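Local atomic coordinates of DNA protection during starvation protein (Mycobacterium smegmatis, PDB entry 2YW6), a protein that probably shields DNA from oxidative damage by oxidising ferrous iron with hydrogen peroxide and storing it as a ferric mineral inside a hollow shell of twelve subunits. Residues Leu109-Val112 with Tyr113-Val116; Asp55-Val58 with Glu59-Gly63. One frame throughout, in Å; residues are numbered along the deposited sequence.

Contact 1: Leu109-Val112 with Tyr113-Val116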
ATOM      1  N   LEU B 109       4.610 -33.148 -14.919  1.00 29.41           N
ATOM      2  CA  LEU B 109       4.914 -32.427 -13.675  1.00 32.93           C
ATOM      3  C   LEU B 109       4.552 -33.230 -12.435  1.00 35.12           C
ATOM      4  O   LEU B 109       5.251 -33.163 -11.420  1.00 33.81           O
ATOM      5  CB  LEU B 109       4.184 -31.079 -13.623  1.00 35.19           C
ATOM      6  CG  LEU B 109       4.884 -29.853 -14.213  1.00 36.71           C
ATOM      7  CD1 LEU B 109       4.004 -28.658 -13.980  1.00 36.07           C
ATOM      8  CD2 LEU B 109       6.242 -29.637 -13.563  1.00 38.09           C
ATOM      9  N   ASP B 110       3.448 -33.967 -12.512  1.00 35.21           N
ATOM     10  CA  ASP B 110       3.026 -34.805 -11.397  1.00 34.43           C
ATOM     11  C   ASP B 110       4.183 -35.775 -11.121  1.00 34.01           C
ATOM     12  O   ASP B 110       4.566 -36.013  -9.963  1.00 30.06           O
ATOM     13  CB  ASP B 110       1.770 -35.595 -11.781  1.00 38.17           C
ATOM     14  CG  ASP B 110       1.189 -36.372 -10.615  1.00 41.44           C
ATOM     15  OD1 ASP B 110       0.425 -37.325 -10.857  1.00 45.31           O
ATOM     16  OD2 ASP B 110       1.484 -36.026  -9.454  1.00 44.72           O
ATOM     17  N   LEU B 111       4.726 -36.330 -12.204  1.00 32.90           N
ATOM     18  CA  LEU B 111       5.840 -37.270 -12.126  1.00 33.01           C
ATOM     19  C   LEU B 111       7.046 -36.594 -11.484  1.00 32.77           C
ATOM     20  O   LEU B 111       7.668 -37.151 -10.578  1.00 32.47           O
ATOM     21  CB  LEU B 111       6.203 -37.766 -13.529  1.00 33.26           C
ATOM     22  CG  LEU B 111       6.035 -39.253 -13.874  1.00 36.68           C
ATOM     23  CD1 LEU B 111       5.155 -39.987 -12.853  1.00 35.02           C
ATOM     24  CD2 LEU B 111       5.445 -39.343 -15.285  1.00 36.81           C
ATOM     25  N   VAL B 112       7.374 -35.396 -11.963  1.00 31.70           N
ATOM     26  CA  VAL B 112       8.498 -34.647 -11.417  1.00 29.63           C
ATOM     27  C   VAL B 112       8.341 -34.496  -9.894  1.00 29.74           C
ATOM     28  O   VAL B 112       9.285 -34.749  -9.142  1.00 30.79           O
ATOM     29  CB  VAL B 112       8.616 -33.247 -12.078  1.00 31.23           C
ATOM     30  CG1 VAL B 112       9.665 -32.408 -11.351  1.00 28.86           C
ATOM     31  CG2 VAL B 112       8.985 -33.403 -13.549  1.00 29.59           C
ATOM     32  N   TYR B 113       7.147 -34.110  -9.444  1.00 28.20           N
ATOM     33  CA  TYR B 113       6.893 -33.944  -8.022  1.00 28.57           C
ATOM     34  C   TYR B 113       6.954 -35.233  -7.204  1.00 29.34           C
ATOM     35  O   TYR B 113       7.254 -35.191  -6.007  1.00 30.74           O
ATOM     36  CB  TYR B 113       5.547 -33.231  -7.794  1.00 27.12           C
ATOM     37  CG  TYR B 113       5.694 -31.732  -7.869  1.00 27.70           C
ATOM     38  CD1 TYR B 113       5.963 -31.101  -9.086  1.00 26.57           C
ATOM     39  CD2 TYR B 113       5.713 -30.957  -6.707  1.00 26.23           C
ATOM     40  CE1 TYR B 113       6.266 -29.742  -9.134  1.00 27.09           C
ATOM     41  CE2 TYR B 113       6.014 -29.607  -6.746  1.00 22.28           C
ATOM     42  CZ  TYR B 113       6.295 -29.007  -7.953  1.00 24.58           C
ATOM     43  OH  TYR B 113       6.666 -27.690  -7.984  1.00 24.05           O
ATOM     44  N   ASN B 114       6.658 -36.377  -7.814  1.00 29.84           N
ATOM     45  CA  ASN B 114       6.737 -37.626  -7.061  1.00 30.21           C
ATOM     46  C   ASN B 114       8.188 -37.740  -6.579  1.00 30.21           C
ATOM     47  O   ASN B 114       8.445 -38.026  -5.405  1.00 27.45           O
ATOM     48  CB  ASN B 114       6.367 -38.848  -7.925  1.00 31.50           C
ATOM     49  CG  ASN B 114       4.849 -39.080  -8.028  1.00 34.82           C
ATOM     50  OD1 ASN B 114       4.084 -38.693  -7.141  1.00 32.82           O
ATOM     51  ND2 ASN B 114       4.419 -39.745  -9.107  1.00 35.05           N
ATOM     52  N   GLY B 115       9.130 -37.488  -7.485  1.00 29.99           N
ATOM     53  CA  GLY B 115      10.530 -37.567  -7.116  1.00 30.58           C
ATOM     54  C   GLY B 115      10.900 -36.543  -6.055  1.00 31.51           C
ATOM     55  O   GLY B 115      11.555 -36.876  -5.055  1.00 29.69           O
ATOM     56  N   VAL B 116      10.476 -35.298  -6.281  1.00 32.56           N
ATOM     57  CA  VAL B 116      10.759 -34.182  -5.375  1.00 33.72           C
ATOM     58  C   VAL B 116      10.224 -34.428  -3.967  1.00 32.29           C
ATOM     59  O   VAL B 116      10.939 -34.254  -2.980  1.00 32.83           O
ATOM     60  CB  VAL B 116      10.161 -32.853  -5.940  1.00 35.81           C
ATOM     61  CG1 VAL B 116      10.483 -31.666  -5.017  1.00 33.94           C
ATOM     62  CG2 VAL B 116      10.714 -32.602  -7.331  1.00 34.18           C
TER
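Val112 and Val116, one turn apart on helix 102-127, share the same first torsion (chi1 172° and -178°), each setting CG1 anti to its backbone N and CG2 beside that N. The two side chains therefore lie alongside each other, and the branches that meet are unlike ones: CG1 of Val112 faces CG2 of Val116 at 4.2 Å. That CG2 branch also leans back over the preceding turn, so its other neighbour is the carbonyl oxygen of Val112, which accepts a nearly straight bond from Val116 N (3.1 Å) lying in the carbonyl plane.

The ring of Tyr113 (chi1 -85°) turns back toward Leu109, with one edge near the carbonyl of that residue: Leu109 O lies in the ring plane, 3.2 Å from Tyr113 CD1. The same oxygen takes the hydrogen bond from Tyr113 N at 2.9 Å, so ring edge and amide border one carbonyl. Farther out, Leu109 CD2 approaches Tyr113 CE1 at 4.4 Å, a looser apolar touch. On the adjoining strip, Asn114 N bonds to Asp110 O at 3.0 Å, and Gly115 N reaches Leu111 O only weakly.

The polar ends find their partners on other helices: Asp110 OD2 forms a salt bridge with Arg153 of helix 132-155, and the hydroxyl of Tyr113 probably hydrogen-bonds the amide of Gln57 on helix 47-75. Around the Tyr113 ring lie Leu31 and Leu35 of helix 12-41, and Phe148 of helix 132-155 meets it with the planes inclined. Leu109, Tyr113 and Val116, spaced i, i+4, i+7, form an inward-facing stripe of an alpha-helix, as expected for a core helix of the four-helix bundle of the ferritin-like fold.

Contact 2: Asp55-Val58 with Glu59-Gly63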
ATOM      1  N   ASP B  55       2.882 -19.707 -11.474  1.00 38.55           N
ATOM      2  CA  ASP B  55       3.506 -18.469 -11.006  1.00 41.14           C
ATOM      3  C   ASP B  55       3.878 -18.447  -9.511  1.00 38.61           C
ATOM      4  O   ASP B  55       5.054 -18.275  -9.155  1.00 37.03           O
ATOM      5  CB  ASP B  55       2.611 -17.274 -11.356  1.00 46.37           C
ATOM      6  CG  ASP B  55       2.668 -16.922 -12.835  1.00 52.95           C
ATOM      7  OD1 ASP B  55       1.787 -16.171 -13.309  1.00 53.65           O
ATOM      8  OD2 ASP B  55       3.605 -17.393 -13.520  1.00 55.52           O
ATOM      9  N   PRO B  56       2.889 -18.612  -8.620  1.00 32.12           N
ATOM     10  CA  PRO B  56       3.226 -18.594  -7.195  1.00 32.07           C
ATOM     11  C   PRO B  56       4.197 -19.712  -6.799  1.00 31.14           C
ATOM     12  O   PRO B  56       5.079 -19.489  -5.967  1.00 30.10           O
ATOM     13  CB  PRO B  56       1.860 -18.695  -6.512  1.00 28.05           C
ATOM     14  CG  PRO B  56       1.033 -19.432  -7.522  1.00 28.91           C
ATOM     15  CD  PRO B  56       1.442 -18.787  -8.818  1.00 28.49           C
ATOM     16  N   GLN B  57       4.064 -20.894  -7.403  1.00 30.36           N
ATOM     17  CA  GLN B  57       4.965 -22.006  -7.074  1.00 29.78           C
ATOM     18  C   GLN B  57       6.408 -21.669  -7.470  1.00 27.81           C
ATOM     19  O   GLN B  57       7.357 -22.028  -6.761  1.00 28.30           O
ATOM     20  CB  GLN B  57       4.521 -23.296  -7.783  1.00 30.27           C
ATOM     21  CG  GLN B  57       5.364 -24.526  -7.435  1.00 28.95           C
ATOM     22  CD  GLN B  57       5.101 -25.045  -6.019  1.00 29.55           C
ATOM     23  OE1 GLN B  57       4.488 -24.367  -5.196  1.00 30.74           O
ATOM     24  NE2 GLN B  57       5.573 -26.245  -5.735  1.00 27.24           N
ATOM     25  N   VAL B  58       6.567 -20.996  -8.613  1.00 28.19           N
ATOM     26  CA  VAL B  58       7.891 -20.599  -9.094  1.00 31.53           C
ATOM     27  C   VAL B  58       8.564 -19.675  -8.085  1.00 35.77           C
ATOM     28  O   VAL B  58       9.774 -19.736  -7.896  1.00 33.77           O
ATOM     29  CB  VAL B  58       7.833 -19.837 -10.470  1.00 27.62           C
ATOM     30  CG1 VAL B  58       9.162 -19.131 -10.747  1.00 23.46           C
ATOM     31  CG2 VAL B  58       7.548 -20.823 -11.623  1.00 26.75           C
ATOM     32  N   GLU B  59       7.786 -18.807  -7.446  1.00 42.25           N
ATOM     33  CA  GLU B  59       8.364 -17.887  -6.481  1.00 46.20           C
ATOM     34  C   GLU B  59       8.686 -18.606  -5.190  1.00 43.77           C
ATOM     35  O   GLU B  59       9.735 -18.376  -4.588  1.00 38.64           O
ATOM     36  CB  GLU B  59       7.431 -16.711  -6.204  1.00 57.45           C
ATOM     37  CG  GLU B  59       7.995 -15.763  -5.161  1.00 82.06           C
ATOM     38  CD  GLU B  59       7.265 -14.445  -5.110  1.00 92.85           C
ATOM     39  OE1 GLU B  59       6.027 -14.460  -4.951  1.00 95.93           O
ATOM     40  OE2 GLU B  59       7.933 -13.393  -5.230  1.00 97.03           O
ATOM     41  N   LEU B  60       7.782 -19.486  -4.776  1.00 39.79           N
ATOM     42  CA  LEU B  60       7.962 -20.244  -3.555  1.00 35.22           C
ATOM     43  C   LEU B  60       9.247 -21.083  -3.670  1.00 32.12           C
ATOM     44  O   LEU B  60      10.139 -21.000  -2.820  1.00 33.83           O
ATOM     45  CB  LEU B  60       6.734 -21.129  -3.341  1.00 35.98           C
ATOM     46  CG  LEU B  60       6.172 -21.386  -1.937  1.00 40.69           C
ATOM     47  CD1 LEU B  60       6.290 -20.152  -1.065  1.00 39.42           C
ATOM     48  CD2 LEU B  60       4.706 -21.809  -2.057  1.00 39.82           C
ATOM     49  N   VAL B  61       9.352 -21.860  -4.744  1.00 31.15           N
ATOM     50  CA  VAL B  61      10.514 -22.720  -4.970  1.00 33.00           C
ATOM     51  C   VAL B  61      11.825 -21.922  -5.092  1.00 32.01           C
ATOM     52  O   VAL B  61      12.860 -22.339  -4.572  1.00 33.39           O
ATOM     53  CB  VAL B  61      10.279 -23.607  -6.234  1.00 28.04           C
ATOM     54  CG1 VAL B  61      11.556 -24.366  -6.628  1.00 19.90           C
ATOM     55  CG2 VAL B  61       9.111 -24.592  -5.959  1.00 19.75           C
ATOM     56  N   ARG B  62      11.778 -20.781  -5.778  1.00 31.33           N
ATOM     57  CA  ARG B  62      12.956 -19.924  -5.929  1.00 32.40           C
ATOM     58  C   ARG B  62      13.418 -19.459  -4.546  1.00 32.45           C
ATOM     59  O   ARG B  62      14.620 -19.385  -4.251  1.00 28.60           O
ATOM     60  CB  ARG B  62      12.610 -18.697  -6.778  1.00 30.23           C
ATOM     61  CG  ARG B  62      12.758 -18.915  -8.263  1.00 26.06           C
ATOM     62  CD  ARG B  62      12.165 -17.754  -9.068  1.00 26.01           C
ATOM     63  NE  ARG B  62      12.422 -17.914 -10.502  1.00 23.52           N
ATOM     64  CZ  ARG B  62      11.936 -17.114 -11.451  1.00 25.02           C
ATOM     65  NH1 ARG B  62      11.160 -16.094 -11.122  1.00 25.85           N
ATOM     66  NH2 ARG B  62      12.212 -17.337 -12.738  1.00 25.09           N
ATOM     67  N   GLY B  63      12.439 -19.126  -3.709  1.00 32.11           N
ATOM     68  CA  GLY B  63      12.729 -18.672  -2.362  1.00 30.58           C
ATOM     69  C   GLY B  63      13.265 -19.815  -1.537  1.00 29.77           C
ATOM     70  O   GLY B  63      14.100 -19.611  -0.666  1.00 27.03           O
TER
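Val58 meets Arg62 one turn ahead on helix 47-75, their side chains leaving the helix in the same direction. With CG1 of Val58 anti to the backbone N (chi1 165°) and the Arg62 chain extended from CG to NE, this methyl comes over one face of the guanidinium, off-centre on the group and 3.5 Å from Arg62 CZ. The start of the arginine chain runs past the carbonyl of Val58, with Arg62 CD 3.7 Å from Val58 CG1. In the backbone, Arg62 N donates to Val58 O at 3.1 Å, from above the carbonyl plane.

Helix 47-75 is the second long helix of the ferritin-like four-helix bundle, and here its Arg62 reaches a neighbouring subunit, packing on Arg62 of that chain. Asp66, by similarity an iron ligand of the site shared between two subunits, follows one turn later, its side chain about 6 Å from that of Arg62.

Gln57 lies on the buried side of the helix. Its chain leaves anti to the backbone N and then bends at chi2 (73°), which lays the amide across the next turn; NE2 of Gln57 comes within 3.9 Å of CG2 of Val61, and OE1 passes obliquely by Leu60. A straight bond from Val61 N to Gln57 O (2.8 Å) closes that turn, while the side-chain NE2 has its probable partner in Tyr113 OH. Glu59, whose side chain is poorly ordered, meets the preceding turn mainly through its backbone: Glu59 N bonds Asp55 O at 3.3 Å, and its CB lies near Pro56 O.

How the contacts relate
Contact 2, on helix 47-75, precedes contact 1, on helix 102-127, along the chain; the long connection between these helices carries the short helix 83-89. Their centres lie 16 Å apart in the same ferritin-like bundle, and the two patches are joined through the core by the probable hydrogen bond between Tyr113 OH and Gln57 NE2 (2.9 Å). Helices 12-41 and 132-155 contribute side chains to both. Their outer surroundings differ: 55-63 reaches a second subunit through Arg62, close to the probable shared iron site, whereas 109-116 touches no other chain of the dodecamer and lies away from that site.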